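MFP2b (Ascaris suum, PDB 2BJR) enhances the polymerization of major sperm protein (MSP) in the amoeboid motility of nematode sperm, and binds a zinc ion. Local coordinates at residues A[33-38]-A[78-83]; A[44-49]-A[112-117]. One frame throughout, in Å; residues are numbered along the deposited sequence.

Contact 1 (A[33-38]-A[78-83])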
loop_
_atom_site.group_PDB
_atom_site.type_symbol
_atom_site.label_atom_id
_atom_site.label_comp_id
_atom_site.label_asym_id
_atom_site.label_seq_id
_atom_site.Cartn_x
_atom_site.Cartn_y
_atom_site.Cartn_z
HETATM N N MSE A 33 0.005 5.055 -2.987
HETATM C CA MSE A 33 -0.757 6.110 -3.648
HETATM C C MSE A 33 -2.143 6.095 -3.012
HETATM O O MSE A 33 -2.827 5.075 -3.084
HETATM C CB MSE A 33 -0.831 5.872 -5.158
HETATM C CG MSE A 33 -1.483 6.990 -5.921
HETATM SE SE MSE A 33 -1.357 6.644 -7.848
HETATM C CE MSE A 33 0.658 6.717 -7.944
ATOM N N TYR A 34 -2.565 7.240 -2.427
ATOM C CA TYR A 34 -3.797 7.343 -1.653
ATOM C C TYR A 34 -4.669 8.482 -2.201
ATOM O O TYR A 34 -4.147 9.474 -2.693
ATOM C CB TYR A 34 -3.517 7.561 -0.159
ATOM C CG TYR A 34 -2.583 6.544 0.463
ATOM C CD1 TYR A 34 -1.203 6.647 0.332
ATOM C CD2 TYR A 34 -3.079 5.516 1.245
ATOM C CE1 TYR A 34 -0.353 5.709 0.897
ATOM C CE2 TYR A 34 -2.241 4.606 1.826
ATOM C CZ TYR A 34 -0.909 4.701 1.669
ATOM O OH TYR A 34 -0.127 3.802 2.323
ATOM N N VAL A 35 -5.982 8.315 -2.059
ATOM C CA VAL A 35 -6.962 9.260 -2.555
ATOM C C VAL A 35 -6.937 10.499 -1.661
ATOM O O VAL A 35 -7.170 10.419 -0.434
ATOM C CB VAL A 35 -8.407 8.629 -2.621
ATOM C CG1 VAL A 35 -9.351 9.598 -3.256
ATOM C CG2 VAL A 35 -8.377 7.343 -3.424
ATOM N N ALA A 36 -6.740 11.659 -2.289
ATOM C CA ALA A 36 -6.567 12.916 -1.576
ATOM C C ALA A 36 -7.408 14.016 -2.156
ATOM O O ALA A 36 -7.889 13.948 -3.287
ATOM C CB ALA A 36 -5.134 13.345 -1.537
ATOM N N LEU A 37 -7.621 15.006 -1.312
ATOM C CA LEU A 37 -8.545 16.122 -1.590
ATOM C C LEU A 37 -7.977 17.445 -1.092
ATOM O O LEU A 37 -7.445 17.556 0.016
ATOM C CB LEU A 37 -9.903 15.850 -0.917
ATOM C CG LEU A 37 -10.948 16.992 -0.945
ATOM C CD1 LEU A 37 -11.438 17.279 -2.388
ATOM C CD2 LEU A 37 -12.098 16.575 -0.015
ATOM N N TRP A 38 -8.137 18.482 -1.913
ATOM C CA TRP A 38 -7.708 19.841 -1.553
ATOM C C TRP A 38 -8.753 20.834 -2.065
ATOM O O TRP A 38 -9.604 20.497 -2.898
ATOM C CB TRP A 38 -6.340 20.099 -2.197
ATOM C CG TRP A 38 -5.668 21.443 -1.902
ATOM C CD1 TRP A 38 -5.186 21.915 -0.719
ATOM C CD2 TRP A 38 -5.400 22.458 -2.875
ATOM N NE1 TRP A 38 -4.651 23.177 -0.902
ATOM C CE2 TRP A 38 -4.757 23.522 -2.215
ATOM C CE3 TRP A 38 -5.634 22.564 -4.236
ATOM C CZ2 TRP A 38 -4.361 24.690 -2.878
ATOM C CZ3 TRP A 38 -5.212 23.730 -4.900
ATOM C CH2 TRP A 38 -4.580 24.752 -4.213
ATOM N N GLN A 78 -6.808 16.663 2.737
ATOM C CA GLN A 78 -7.593 15.554 3.299
ATOM C C GLN A 78 -7.283 14.267 2.540
ATOM O O GLN A 78 -6.997 14.336 1.333
ATOM C CB GLN A 78 -9.063 15.863 3.258
ATOM C CG GLN A 78 -9.458 16.930 4.282
ATOM C CD GLN A 78 -10.778 17.566 3.984
ATOM O OE1 GLN A 78 -10.870 18.326 3.046
ATOM N NE2 GLN A 78 -11.784 17.318 4.814
ATOM N N VAL A 79 -7.330 13.148 3.268
ATOM C CA VAL A 79 -7.138 11.794 2.711
ATOM C C VAL A 79 -8.372 10.984 2.977
ATOM O O VAL A 79 -8.941 10.984 4.109
ATOM C CB VAL A 79 -5.884 11.137 3.295
ATOM C CG1 VAL A 79 -5.664 9.705 2.724
ATOM C CG2 VAL A 79 -4.677 12.012 2.976
ATOM N N LEU A 80 -8.897 10.402 1.927
ATOM C CA LEU A 80 -10.076 9.563 2.048
ATOM C C LEU A 80 -9.804 8.462 3.074
ATOM O O LEU A 80 -8.716 7.859 3.093
ATOM C CB LEU A 80 -10.417 8.935 0.733
ATOM C CG LEU A 80 -11.744 8.174 0.623
ATOM C CD1 LEU A 80 -12.941 9.075 0.950
ATOM C CD2 LEU A 80 -11.855 7.658 -0.795
ATOM N N GLN A 81 -10.793 8.247 3.947
ATOM C CA GLN A 81 -10.684 7.283 5.042
ATOM C C GLN A 81 -11.825 6.319 4.967
ATOM O O GLN A 81 -12.941 6.670 4.662
ATOM C CB GLN A 81 -10.658 8.009 6.372
ATOM C CG GLN A 81 -10.690 7.170 7.622
ATOM C CD GLN A 81 -10.588 8.028 8.878
ATOM O OE1 GLN A 81 -11.587 8.604 9.260
ATOM N NE2 GLN A 81 -9.408 8.171 9.469
ATOM N N TYR A 82 -11.529 5.045 5.260
ATOM C CA TYR A 82 -12.549 4.046 5.376
ATOM C C TYR A 82 -12.244 3.257 6.669
ATOM O O TYR A 82 -11.513 2.273 6.651
ATOM C CB TYR A 82 -12.634 3.178 4.117
ATOM C CG TYR A 82 -13.846 2.294 4.147
ATOM C CD1 TYR A 82 -15.090 2.777 3.771
ATOM C CD2 TYR A 82 -13.772 0.979 4.645
ATOM C CE1 TYR A 82 -16.215 2.006 3.844
ATOM C CE2 TYR A 82 -14.917 0.179 4.699
ATOM C CZ TYR A 82 -16.127 0.675 4.298
ATOM O OH TYR A 82 -17.297 -0.091 4.363
ATOM N N LYS A 83 -12.783 3.776 7.787
ATOM C CA LYS A 83 -12.575 3.270 9.143
ATOM C C LYS A 83 -13.903 2.652 9.560
ATOM O O LYS A 83 -14.907 3.350 9.645
ATOM C CB LYS A 83 -12.232 4.436 10.054
ATOM C CG LYS A 83 -12.010 4.157 11.529
ATOM C CD LYS A 83 -11.198 5.308 12.166
ATOM C CE LYS A 83 -10.604 4.882 13.518
ATOM N NZ LYS A 83 -9.897 5.950 14.296
HETATM O O HOH W 1 -8.843 19.396 1.895
#

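Contact 2 (A[44-49]-A[112-117])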
loop_
_atom_site.group_PDB
_atom_site.type_symbol
_atom_site.label_atom_id
_atom_site.label_comp_id
_atom_site.label_asym_id
_atom_site.label_seq_id
_atom_site.Cartn_x
_atom_site.Cartn_y
_atom_site.Cartn_z
ATOM N N PRO A 44 -13.411 22.203 -4.535
ATOM C CA PRO A 44 -12.701 20.943 -4.267
ATOM C C PRO A 44 -12.019 20.428 -5.528
ATOM O O PRO A 44 -12.564 20.516 -6.632
ATOM C CB PRO A 44 -13.854 19.978 -3.844
ATOM C CG PRO A 44 -15.075 20.494 -4.555
ATOM C CD PRO A 44 -14.864 21.991 -4.635
HETATM N N MSE A 45 -10.850 19.852 -5.347
HETATM C CA MSE A 45 -10.289 19.021 -6.380
HETATM C C MSE A 45 -9.547 17.822 -5.811
HETATM O O MSE A 45 -8.879 17.957 -4.815
HETATM C CB MSE A 45 -9.347 19.848 -7.237
HETATM C CG MSE A 45 -8.249 20.401 -6.506
HETATM SE SE MSE A 45 -7.430 21.962 -7.585
HETATM C CE MSE A 45 -8.588 23.390 -6.751
ATOM N N HIS A 46 -9.627 16.693 -6.510
ATOM C CA HIS A 46 -8.938 15.489 -6.027
ATOM C C HIS A 46 -7.523 15.357 -6.595
ATOM O O HIS A 46 -7.212 15.956 -7.633
ATOM C CB HIS A 46 -9.818 14.261 -6.285
ATOM C CG HIS A 46 -11.053 14.260 -5.465
ATOM N ND1 HIS A 46 -12.258 14.666 -5.969
ATOM C CD2 HIS A 46 -11.283 13.886 -4.182
ATOM C CE1 HIS A 46 -13.178 14.595 -5.016
ATOM N NE2 HIS A 46 -12.618 14.112 -3.925
ATOM N N GLY A 47 -6.690 14.574 -5.903
ATOM C CA GLY A 47 -5.297 14.392 -6.223
ATOM C C GLY A 47 -4.846 13.148 -5.480
ATOM O O GLY A 47 -5.669 12.259 -5.154
ATOM N N ARG A 48 -3.567 13.111 -5.181
ATOM C CA ARG A 48 -2.948 11.937 -4.635
ATOM C C ARG A 48 -1.968 12.276 -3.540
ATOM O O ARG A 48 -1.296 13.320 -3.569
ATOM C CB ARG A 48 -2.341 11.096 -5.767
ATOM C CG ARG A 48 -1.162 11.722 -6.467
ATOM C CD ARG A 48 -0.900 11.209 -7.911
ATOM N NE ARG A 48 0.110 12.052 -8.598
ATOM C CZ ARG A 48 1.383 11.964 -8.326
ATOM N NH1 ARG A 48 1.770 11.106 -7.420
ATOM N NH2 ARG A 48 2.288 12.746 -8.893
ATOM N N ALA A 49 -1.880 11.389 -2.552
ATOM C CA ALA A 49 -0.909 11.471 -1.512
ATOM C C ALA A 49 -0.081 10.187 -1.499
ATOM O O ALA A 49 -0.511 9.157 -2.072
ATOM C CB ALA A 49 -1.592 11.646 -0.182
ATOM N N LEU A 112 -18.639 8.342 -5.717
ATOM C CA LEU A 112 -17.940 9.202 -4.825
ATOM C C LEU A 112 -17.647 10.518 -5.550
ATOM O O LEU A 112 -17.182 10.540 -6.691
ATOM C CB LEU A 112 -16.676 8.577 -4.348
ATOM C CG LEU A 112 -15.729 9.463 -3.545
ATOM C CD1 LEU A 112 -16.259 9.552 -2.146
ATOM C CD2 LEU A 112 -14.297 8.907 -3.525
ATOM N N ARG A 113 -17.931 11.613 -4.862
ATOM C CA ARG A 113 -17.644 12.938 -5.426
ATOM C C ARG A 113 -17.557 13.977 -4.328
ATOM O O ARG A 113 -18.095 13.773 -3.226
ATOM C CB ARG A 113 -18.712 13.342 -6.420
ATOM C CG ARG A 113 -20.066 13.545 -5.767
ATOM C CD ARG A 113 -21.171 13.713 -6.770
ATOM N NE ARG A 113 -20.993 14.960 -7.523
ATOM C CZ ARG A 113 -21.741 15.316 -8.543
ATOM N NH1 ARG A 113 -22.707 14.509 -8.964
ATOM N NH2 ARG A 113 -21.522 16.462 -9.175
ATOM N N CYS A 114 -16.869 15.073 -4.628
ATOM C CA CYS A 114 -16.915 16.311 -3.824
ATOM C C CYS A 114 -17.215 17.431 -4.775
ATOM O O CYS A 114 -16.421 17.759 -5.638
ATOM C CB CYS A 114 -15.620 16.562 -3.067
ATOM S SG CYS A 114 -15.082 15.207 -2.005
ATOM N N GLY A 115 -18.425 17.953 -4.704
ATOM C CA GLY A 115 -18.841 18.962 -5.665
ATOM C C GLY A 115 -18.766 18.392 -7.063
ATOM O O GLY A 115 -19.272 17.304 -7.355
ATOM N N ASP A 116 -18.058 19.054 -7.940
ATOM C CA ASP A 116 -17.980 18.560 -9.305
ATOM C C ASP A 116 -16.720 17.691 -9.554
ATOM O O ASP A 116 -16.505 17.276 -10.660
ATOM C CB ASP A 116 -17.969 19.719 -10.300
ATOM C CG ASP A 116 -19.373 20.299 -10.572
ATOM O OD1 ASP A 116 -20.397 19.607 -10.439
ATOM O OD2 ASP A 116 -19.490 21.443 -11.017
ATOM N N SER A 117 -15.942 17.411 -8.520
ATOM C CA SER A 117 -14.687 16.683 -8.703
ATOM C C SER A 117 -14.886 15.254 -8.226
ATOM O O SER A 117 -15.497 15.010 -7.167
ATOM C CB SER A 117 -13.586 17.359 -7.948
ATOM O OG SER A 117 -12.413 16.562 -7.845
#

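Contact 1 (A[33-38]-A[78-83])
Gln78 opens the pairing of 78-83 with 33-38 by bonding to Leu37 in both directions, as an antiparallel hydrogen-bonded pair must. Gln78 N donates to Leu37 O at 2.9 Å, almost straight (171°), and Gln78 O accepts Leu37 N at 2.8 Å; each donor lies in the plane of the carbonyl it meets. The two side chains run alongside each other on the same face, and Leu37 CD2 comes within 3.7 Å of Gln78 OE1. A water donates both to that OE1 and to Leu37 O, while NE2 bonds to Trp11 O, so the amide has a partner at each end: glutamine suits a strand position where backbone polar groups lie within reach. Val79 turns to the other face, as a non-hydrogen-bonded partner of Ala36. Ala36 CA and Val79 CA lie 4.5 Å apart, the usual spacing of such a pair, and the small Ala36 methyl fits a buried place beside Gln78 O. Val79 CG1, anti to its backbone N (chi1 180°), reaches Tyr34 CB at 4.2 Å. Leu80 adds the third backbone bond: Leu80 N donates to Val35 O at 2.9 Å, from above the carbonyl plane. The axes of 34-38 and 78-81 make 134° between their directions, well off antiparallel. Val35 CB and Leu80 CB lie 3.9 Å apart, two branched aliphatic groups side by side in a buried position. Strand 76-81 lies between 34-40 and 10-15, one of the two outermost strands of this antiparallel six-stranded sheet; Trp11 packs on Leu37 and Leu80, and strand 92-97 adds Trp95 against Val35.

Contact 2 (A[44-49]-A[112-117])
Ser117 OG lies 2.7 Å from His46 ND1 in a hydrogen bond whose donor could be either partner, and Ser117 OG also accepts a weak, bent bond from His46 N at 3.1 Å. One hydroxyl thereby meets both the backbone and the ring of the same histidine. Two torsions make this possible: Ser117 OG stands anti to its own N (chi1 167°), and the imidazole swings back beside its backbone N (chi1 -67°), bringing ND1 round to the hydroxyl. Serine suits the place because its short side chain sets one hydroxyl between the ring and the backbone N-H of His46, which satisfy it in this buried spot. At the far end of the ring Cys114 SG approaches the edge rather than a face, 3.3 Å from His46 NE2. Cys114 and Ser117 are the ends of a type II' turn closed by backbone bonds in both directions. Gly115 takes the positive phi (60°) of its second position, a backbone shape glycine readily adopts, and Pro44 lies close against it. Arg113 braces the turn: its NE and NH2 both grip Gly115 O side-on in the guanidinium plane, with NH2 also in a salt bridge to Asp116. Packing completes the joint, for the rigid Pro44 ring rests closely on the turn, CG 3.2 Å from Cys114 O and CB 3.9 Å from Cys114 CB. The loop leading into strand 117-122 is thus fastened to strand 43-52 of the six-stranded sheet, while Tyr133 of strand 130-135 packs on both His46 and Ser117, and Trp11 of strand 10-15 meets the His46 ring.

The centres of the two contacts lie about 10 Å apart, and they share a sheet, since strands 34-40 and 43-52 follow each other in the chain and pair as antiparallel neighbours. Direct links join them: Trp38 O lies 2.8 Å from Met45 N and Tyr34 N 2.8 Å from Ala49 O, both probable hydrogen bonds. Along the chain the segments alternate, 33-38, 44-49, 78-83, 112-117, so the two contacts cross-tie the first of the two cytosolic motility protein regions, away from the zinc site. Contact 1 joins two interior strands of the six-stranded sheet, whereas contact 2 ties its strand 43-52 to the loop that leads into edge strand 117-122 of a separate four-stranded sheet.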